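Long-range contacts in uronate isomerase (PDB 2Q01), which catalyses the isomerisation of D-glucuronate to D-fructuronate and of D-galacturonate to D-tagaturonate in uronate metabolism: residues 257-262 and 340-345; 201-206 and 286-291. All blocks are in the same frame, centred on the assembly; numbering follows the deposited sequence.

Interaction 1. Residues 257-262 and 340-345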
# COMPACT_ATOMS: atom_id res chain seq x y z
N ALA B 257 -18.06 -2.23 5.91
CA ALA B 257 -17.97 -3.49 6.65
C ALA B 257 -18.64 -3.38 8.02
O ALA B 257 -18.52 -4.28 8.85
CB ALA B 257 -16.51 -3.91 6.79
N ALA B 258 -19.36 -2.27 8.24
CA ALA B 258 -19.93 -1.93 9.54
C ALA B 258 -20.90 -2.98 10.03
O ALA B 258 -21.73 -3.48 9.26
CB ALA B 258 -20.62 -0.58 9.47
N THR B 259 -20.76 -3.34 11.30
CA THR B 259 -21.70 -4.23 12.00
C THR B 259 -22.24 -3.52 13.24
O THR B 259 -21.64 -2.55 13.71
CB THR B 259 -21.04 -5.57 12.42
OG1 THR B 259 -20.01 -5.34 13.38
CG2 THR B 259 -20.44 -6.30 11.22
N ALA B 260 -23.36 -3.99 13.77
CA ALA B 260 -23.94 -3.41 14.99
C ALA B 260 -24.52 -4.49 15.90
O ALA B 260 -24.78 -5.60 15.46
CB ALA B 260 -25.01 -2.39 14.64
N ASP B 261 -24.71 -4.16 17.18
CA ASP B 261 -25.31 -5.11 18.11
C ASP B 261 -26.40 -4.41 18.91
O ASP B 261 -26.25 -4.13 20.10
CB ASP B 261 -24.24 -5.72 19.02
CG ASP B 261 -24.71 -6.99 19.73
OD1 ASP B 261 -25.74 -7.58 19.34
OD2 ASP B 261 -24.03 -7.41 20.69
N LEU B 262 -27.50 -4.10 18.23
CA LEU B 262 -28.66 -3.49 18.86
C LEU B 262 -29.50 -4.54 19.58
O LEU B 262 -29.41 -5.73 19.27
CB LEU B 262 -29.53 -2.76 17.82
CG LEU B 262 -28.94 -1.69 16.90
CD1 LEU B 262 -29.94 -1.30 15.81
CD2 LEU B 262 -28.48 -0.46 17.67
N ASP B 340 -12.63 -1.22 13.64
CA ASP B 340 -13.72 -0.65 14.43
C ASP B 340 -15.05 -1.19 13.92
O ASP B 340 -15.97 -1.44 14.70
CB ASP B 340 -13.72 0.88 14.34
CG ASP B 340 -12.65 1.52 15.20
OD1 ASP B 340 -12.35 2.72 14.98
OD2 ASP B 340 -12.09 0.85 16.10
N ALA B 341 -15.12 -1.39 12.61
CA ALA B 341 -16.34 -1.78 11.92
C ALA B 341 -16.90 -3.12 12.37
O ALA B 341 -18.08 -3.21 12.71
CB ALA B 341 -16.12 -1.76 10.40
N LEU B 342 -16.06 -4.15 12.38
CA LEU B 342 -16.48 -5.52 12.70
C LEU B 342 -16.55 -5.81 14.19
O LEU B 342 -17.04 -6.87 14.59
CB LEU B 342 -15.55 -6.54 12.03
CG LEU B 342 -15.45 -6.60 10.50
CD1 LEU B 342 -14.24 -7.41 10.11
CD2 LEU B 342 -16.70 -7.21 9.91
N LYS B 343 -16.07 -4.87 15.00
CA LYS B 343 -16.01 -5.04 16.46
C LYS B 343 -17.32 -5.40 17.20
O LYS B 343 -17.29 -6.30 18.04
CB LYS B 343 -15.30 -3.86 17.13
CG LYS B 343 -14.64 -4.25 18.43
CD LYS B 343 -14.03 -3.09 19.17
CE LYS B 343 -13.60 -3.55 20.56
NZ LYS B 343 -12.96 -2.43 21.31
N PRO B 344 -18.46 -4.71 16.91
CA PRO B 344 -19.74 -5.10 17.55
C PRO B 344 -20.22 -6.55 17.32
O PRO B 344 -20.79 -7.16 18.24
CB PRO B 344 -20.75 -4.12 16.94
CG PRO B 344 -19.94 -2.95 16.59
CD PRO B 344 -18.66 -3.52 16.06
N LEU B 345 -19.99 -7.08 16.13
CA LEU B 345 -20.33 -8.47 15.80
C LEU B 345 -19.36 -9.45 16.44
O LEU B 345 -19.76 -10.52 16.91
CB LEU B 345 -20.39 -8.68 14.28
CG LEU B 345 -20.57 -10.07 13.65
CD1 LEU B 345 -21.77 -10.84 14.21
CD2 LEU B 345 -20.67 -9.97 12.14
O HOH W 1 -19.53 -0.71 13.81
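In this member of the TIM-barrel clan, the irregular loop 257-262, which follows strand 249-252, lies against segment 340-345, on helix 343-349. Ala341 brings its methyl to that of Ala257 and offers its carbonyl to Thr259. This oxygen takes two bonds from the one residue: Thr259 N approaches from above the carbonyl plane, with N to Ala341 O at 3.0 Å, whereas Thr259 OG1 donates within the plane, on a lone pair. A water donates to both Ala341 O and Thr259 O, bridging the two carbonyls. Leu342 starts away from the loop, but its CD2 bends back to Ala257 O at 3.6 Å. The Pro344 ring lies along the backbone of Thr259 and Ala260, its CG 3.4 Å from Thr259 O, while Asp261 CB rests near Pro344 O and its carboxylate pairs with Arg348. Leu345 crosses Thr259 at about a right angle, CD2 against CG2. A valine in place of this threonine, lacking the hydroxyl, would probably leave the loop less firmly tied to Ala341 and to the helix. With Thr259 OG1 between backbone N and carbonyl carbon (chi1 65°), it also accepts from Leu345 N at 3.3 Å.

Interaction 2. Residues 201-206 and 286-291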
# COMPACT_ATOMS: atom_id res chain seq x y z
N ALA B 201 -30.81 -6.46 -1.63
CA ALA B 201 -31.91 -5.63 -2.11
C ALA B 201 -33.03 -5.41 -1.08
O ALA B 201 -33.76 -4.42 -1.17
CB ALA B 201 -32.47 -6.19 -3.41
N VAL B 202 -33.17 -6.32 -0.12
CA VAL B 202 -34.18 -6.18 0.93
C VAL B 202 -33.57 -5.73 2.26
O VAL B 202 -34.22 -5.76 3.31
CB VAL B 202 -35.04 -7.48 1.12
CG1 VAL B 202 -35.81 -7.81 -0.14
CG2 VAL B 202 -34.19 -8.66 1.54
N ILE B 203 -32.31 -5.31 2.19
CA ILE B 203 -31.58 -4.83 3.37
C ILE B 203 -31.16 -3.37 3.18
O ILE B 203 -31.25 -2.57 4.12
CB ILE B 203 -30.36 -5.74 3.70
CG1 ILE B 203 -30.86 -7.13 4.13
CG2 ILE B 203 -29.45 -5.10 4.76
CD1 ILE B 203 -29.82 -8.04 4.76
N ASP B 204 -30.72 -3.02 1.97
CA ASP B 204 -30.36 -1.64 1.67
C ASP B 204 -31.60 -0.84 1.28
O ASP B 204 -32.17 -1.06 0.21
CB ASP B 204 -29.32 -1.58 0.55
CG ASP B 204 -28.61 -0.23 0.45
OD1 ASP B 204 -27.70 -0.09 -0.39
OD2 ASP B 204 -28.96 0.69 1.22
N PHE B 205 -32.01 0.07 2.16
CA PHE B 205 -33.12 0.98 1.88
C PHE B 205 -32.74 2.13 0.92
O PHE B 205 -33.62 2.79 0.36
CB PHE B 205 -33.70 1.54 3.19
CG PHE B 205 -34.67 0.62 3.88
CD1 PHE B 205 -34.24 -0.25 4.88
CD2 PHE B 205 -36.02 0.63 3.55
CE1 PHE B 205 -35.13 -1.10 5.53
CE2 PHE B 205 -36.92 -0.22 4.20
CZ PHE B 205 -36.47 -1.08 5.20
N GLU B 206 -31.44 2.35 0.73
CA GLU B 206 -30.95 3.34 -0.24
C GLU B 206 -30.85 2.77 -1.66
O GLU B 206 -30.55 3.50 -2.60
CB GLU B 206 -29.60 3.91 0.20
CG GLU B 206 -29.68 4.95 1.31
CD GLU B 206 -28.31 5.39 1.80
OE1 GLU B 206 -27.55 4.54 2.32
OE2 GLU B 206 -28.00 6.59 1.66
N LEU B 286 -26.96 1.97 9.54
CA LEU B 286 -27.16 1.28 10.81
C LEU B 286 -27.93 -0.02 10.61
O LEU B 286 -27.61 -1.02 11.24
CB LEU B 286 -27.90 2.17 11.80
CG LEU B 286 -27.49 2.21 13.29
CD1 LEU B 286 -28.61 2.78 14.14
CD2 LEU B 286 -27.05 0.86 13.87
N PHE B 287 -28.93 0.00 9.73
CA PHE B 287 -29.73 -1.19 9.46
C PHE B 287 -28.93 -2.24 8.72
O PHE B 287 -28.99 -3.41 9.08
CB PHE B 287 -31.02 -0.84 8.72
CG PHE B 287 -31.96 -2.01 8.56
CD1 PHE B 287 -32.65 -2.52 9.66
CD2 PHE B 287 -32.17 -2.59 7.31
CE1 PHE B 287 -33.53 -3.59 9.51
CE2 PHE B 287 -33.04 -3.66 7.15
CZ PHE B 287 -33.73 -4.16 8.25
N ARG B 288 -28.17 -1.82 7.71
CA ARG B 288 -27.25 -2.71 6.99
C ARG B 288 -26.20 -3.33 7.93
O ARG B 288 -25.88 -4.51 7.82
CB ARG B 288 -26.56 -1.96 5.86
CG ARG B 288 -27.45 -1.70 4.66
CD ARG B 288 -26.66 -1.16 3.48
NE ARG B 288 -25.77 -0.06 3.85
CZ ARG B 288 -26.02 1.23 3.63
NH1 ARG B 288 -25.13 2.15 4.00
NH2 ARG B 288 -27.13 1.61 3.02
N ALA B 289 -25.69 -2.52 8.85
CA ALA B 289 -24.83 -2.97 9.94
C ALA B 289 -25.52 -3.97 10.88
O ALA B 289 -24.95 -5.00 11.21
CB ALA B 289 -24.30 -1.77 10.73
N GLN B 290 -26.74 -3.65 11.31
CA GLN B 290 -27.49 -4.53 12.22
C GLN B 290 -27.84 -5.85 11.55
O GLN B 290 -27.79 -6.90 12.18
CB GLN B 290 -28.75 -3.84 12.75
CG GLN B 290 -29.63 -4.73 13.64
CD GLN B 290 -28.88 -5.31 14.83
OE1 GLN B 290 -28.05 -4.64 15.45
NE2 GLN B 290 -29.18 -6.57 15.16
N MET B 291 -28.18 -5.79 10.27
CA MET B 291 -28.50 -6.99 9.49
C MET B 291 -27.32 -7.92 9.24
O MET B 291 -27.53 -9.12 9.08
CB MET B 291 -29.18 -6.62 8.17
CG MET B 291 -30.62 -6.12 8.32
SD MET B 291 -31.68 -7.16 9.36
CE MET B 291 -31.79 -8.62 8.35
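Helix 281-302 presents three side chains, Phe287, Arg288 and Met291, to the loop 201-206, and the loop answers with a bump between them. That bump is Ile203. Ile203 CG2, anti to the backbone N, sits 3.7 Å from Met291 CB and also touches Arg288 CG, so the branch drops into the groove between these two side chains; CD1 lies alongside on Met291 CB. With CG anti to the carbonyl carbon, Met291 lays CG over one face of the Phe287 ring while CB and CG also meet Ile203. Phe287 in turn sets its edge toward the backbone of the loop, CD2 reaching Ile203 O at 3.3 Å in the plane of the ring. Phe205 comes up beside it as an offset edge-to-face pair, its edge toward the face of Phe287, ring planes 63° apart and CE1 3.7 Å from Phe287 CE2. Leu274 of helix 264-276 touches both rings.

Alongside this apolar wedge, Arg288 runs beside Asp204 and bends at chi3 (-49°), so that a single nitrogen, NH2, serves two carboxylates. Arg288 NH2 meets Asp204 OD2 at 2.7 Å from above the carboxylate plane, and Glu206 OE1 at 3.0 Å along a nearly straight bond (174°) on the anti lone pair. The Glu206 carboxylate is almost coplanar with the guanidinium, whereas that of Asp204 is steeply turned against it. NH1 pairs with Glu285, so three acids pair with the two terminal nitrogens of one guanidinium, which would probably keep it charged. Asp204 OD2 also accepts from Glu206 N at 3.0 Å, which ties that carboxylate to the loop backbone: an Asx turn whose oxygen is shared with a salt-bridge network, joining the loop after strand 192-194 to helix 281-302.

Helix 281-302 joins the two contacts, whose centres lie about 13 Å apart. In interaction 2 it meets 201-206 through Phe287, Arg288 and Met291, while Ala289 and Gln290 of the same turns reach the loop of interaction 1: Ala289 O probably accepts from Ala260 N at 3.2 Å, and Gln290 OE1 from Leu262 N at 2.9 Å. The segments of the two contacts alternate along the chain, and these bonds join them within one TIM-barrel family region. A bound potassium ion lies about 11 Å from the side chain of Leu342, too far for coordination, and neither contact supplies any of Ala375, Tyr378, Leu381 and Asn411, which form a potassium site.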